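Local coordinates for mevalonate kinase, putative (PDB 2HFU) that catalyses the ATP-dependent phosphorylation of (R)-mevalonate to (R)-5-phosphomevalonate, an early step of isoprenoid and sterol biosynthesis, at the (R)-mevalonate site. Sequence-based numbering; all coordinates share one arbitrary frame.

The (R)-mevalonate site. Residues 23, 27-28, 30-31, 155, 170, 172, 201, 205, 285-286. With MEV ((R)-mevalonate), chain B.
Carboxylate oxygen O4 of (R)-mevalonate is held by two hydrogen bonds, one donated by Tyr170 and one shared with water 1. This is the substrate pocket of a GHMP-family kinase. Tyr170 OH donates to MEV O4 at 2.7 Å, and O4 lies at the edge of the phenol ring, in its plane. CG of Tyr170, roughly anti to the backbone N (chi1 152°), sends the ring towards the carboxylate and brings OH to O4. Val30 CG2 packs on one ring face, towards its rim, and may help hold the ring. Val30 CG1 sits against both O4 and O7. Water 1 links O4 to Ser155 OG. The other carboxylate oxygen, O3, forms a salt bridge with Arg172 NH2 at 3.0 Å. The N-H points elsewhere and the side chain is poorly ordered, so the pairing looks mainly electrostatic.

The tertiary hydroxyl O7 takes a nearly straight bond from the backbone N of His28 (2.7 Å, 172° at H). The His28 imidazole serves the methyl instead. MEV C6 sits over the ring centre, 3.4 Å from the centroid, in a CH-pi contact. His28 NE2 donates to Thr286 O almost in the ring plane, which helps fix the ring's rotation, although it meets the carbonyl from above its plane. Val205 CG2 also touches C6. These contacts to O7 and the methyl probably help select the R-configured centre.

At the other end, water 2 joins O8, the hydroxyl that receives phosphate, to Thr201 OG1. Thr201 OG1 in turn bonds to Thr286 OG1 at 2.5 Å. Ile23 brings its CD1 tip to C2 at 3.8 Å. Behind the first shell, the Glu27 carboxylate accepts from Gly285 N through the anti lone pair of OE1, tying together two loops that line the pocket.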
# COMPACT_ATOMS: atom_id res chain seq x y z
N ILE A 23 4.34 -0.16 -3.65
CA ILE A 23 4.78 0.64 -4.78
C ILE A 23 5.83 -0.14 -5.56
O ILE A 23 6.88 -0.49 -5.03
CB ILE A 23 5.29 2.03 -4.34
CG1 ILE A 23 4.12 2.86 -3.79
CG2 ILE A 23 5.93 2.76 -5.52
CD1 ILE A 23 4.52 4.19 -3.15
N GLU A 27 8.35 5.60 -6.38
CA GLU A 27 8.36 6.32 -5.11
C GLU A 27 9.37 7.47 -5.19
O GLU A 27 10.42 7.34 -5.83
CB GLU A 27 8.67 5.40 -3.92
CG GLU A 27 9.96 4.61 -4.03
CD GLU A 27 9.74 3.25 -4.66
OE1 GLU A 27 9.12 2.38 -4.01
OE2 GLU A 27 10.19 3.05 -5.81
N HIS A 28 9.01 8.58 -4.56
CA HIS A 28 9.81 9.81 -4.51
C HIS A 28 9.87 10.60 -5.82
O HIS A 28 9.70 11.82 -5.82
CB HIS A 28 11.21 9.57 -3.94
CG HIS A 28 11.21 9.22 -2.49
ND1 HIS A 28 11.04 10.16 -1.50
CD2 HIS A 28 11.33 8.03 -1.86
CE1 HIS A 28 11.06 9.57 -0.32
NE2 HIS A 28 11.24 8.28 -0.51
N VAL A 30 7.76 10.34 -8.25
CA VAL A 30 6.37 10.70 -8.57
C VAL A 30 6.01 12.09 -8.03
O VAL A 30 5.19 12.80 -8.62
CB VAL A 30 5.37 9.63 -8.05
CG1 VAL A 30 5.40 9.53 -6.52
CG2 VAL A 30 3.95 9.88 -8.56
N VAL A 31 6.64 12.47 -6.91
CA VAL A 31 6.44 13.79 -6.29
C VAL A 31 6.86 14.90 -7.25
O VAL A 31 6.31 16.01 -7.22
CB VAL A 31 7.22 13.90 -4.95
CG1 VAL A 31 7.04 15.28 -4.31
CG2 VAL A 31 6.78 12.79 -3.98
N SER A 155 -1.46 10.87 -0.43
CA SER A 155 -1.36 11.20 -1.84
C SER A 155 -2.60 10.74 -2.60
O SER A 155 -2.94 11.29 -3.65
CB SER A 155 -0.13 10.54 -2.45
OG SER A 155 -0.27 9.13 -2.47
N TYR A 170 0.04 5.88 -11.35
CA TYR A 170 -0.14 7.00 -10.44
C TYR A 170 0.81 8.14 -10.82
O TYR A 170 2.03 7.95 -10.86
CB TYR A 170 0.06 6.51 -8.99
CG TYR A 170 0.57 7.51 -7.95
CD1 TYR A 170 1.61 7.16 -7.09
CD2 TYR A 170 -0.00 8.77 -7.81
CE1 TYR A 170 2.08 8.04 -6.12
CE2 TYR A 170 0.46 9.67 -6.84
CZ TYR A 170 1.50 9.30 -6.00
OH TYR A 170 1.97 10.17 -5.05
N ARG A 172 1.17 12.80 -10.76
CA ARG A 172 0.69 14.13 -10.41
C ARG A 172 0.45 14.90 -11.71
O ARG A 172 1.39 15.20 -12.44
CB ARG A 172 1.71 14.86 -9.54
CG ARG A 172 2.18 14.08 -8.32
CD ARG A 172 1.29 14.22 -7.10
NE ARG A 172 1.89 13.57 -5.93
CZ ARG A 172 1.64 13.91 -4.67
NH1 ARG A 172 0.80 14.90 -4.39
NH2 ARG A 172 2.24 13.26 -3.69
N THR A 201 7.65 9.81 6.09
CA THR A 201 7.46 10.16 4.69
C THR A 201 7.76 11.64 4.44
O THR A 201 8.52 11.98 3.54
CB THR A 201 6.03 9.80 4.22
OG1 THR A 201 5.86 8.38 4.27
CG2 THR A 201 5.84 10.13 2.74
N VAL A 205 10.87 12.89 1.98
CA VAL A 205 10.45 13.69 0.83
C VAL A 205 11.09 15.08 0.85
O VAL A 205 11.62 15.54 -0.16
CB VAL A 205 8.89 13.77 0.73
CG1 VAL A 205 8.44 14.89 -0.21
CG2 VAL A 205 8.31 12.42 0.28
N GLY A 285 8.32 2.37 -1.35
CA GLY A 285 7.68 3.47 -0.63
C GLY A 285 8.66 4.52 -0.15
O GLY A 285 9.52 4.99 -0.90
N THR A 286 8.53 4.89 1.12
CA THR A 286 9.30 5.98 1.71
C THR A 286 10.81 5.70 1.78
O THR A 286 11.62 6.62 1.63
CB THR A 286 8.73 6.34 3.09
OG1 THR A 286 7.46 6.98 2.92
CG2 THR A 286 9.57 7.41 3.78
C8 MEV B . 5.59 7.22 -0.07
O8 MEV B . 4.66 6.16 0.17
C2 MEV B . 5.72 7.45 -1.58
C3 MEV B . 6.36 8.79 -1.97
O7 MEV B . 6.56 8.79 -3.39
C4 MEV B . 5.49 10.00 -1.59
C5 MEV B . 4.23 10.18 -2.42
O3 MEV B . 3.38 10.99 -2.01
O4 MEV B . 4.07 9.53 -3.48
C6 MEV B . 7.73 8.94 -1.33
O HOH W 1 1.92 7.84 -2.43
O HOH W 2 3.44 7.33 2.65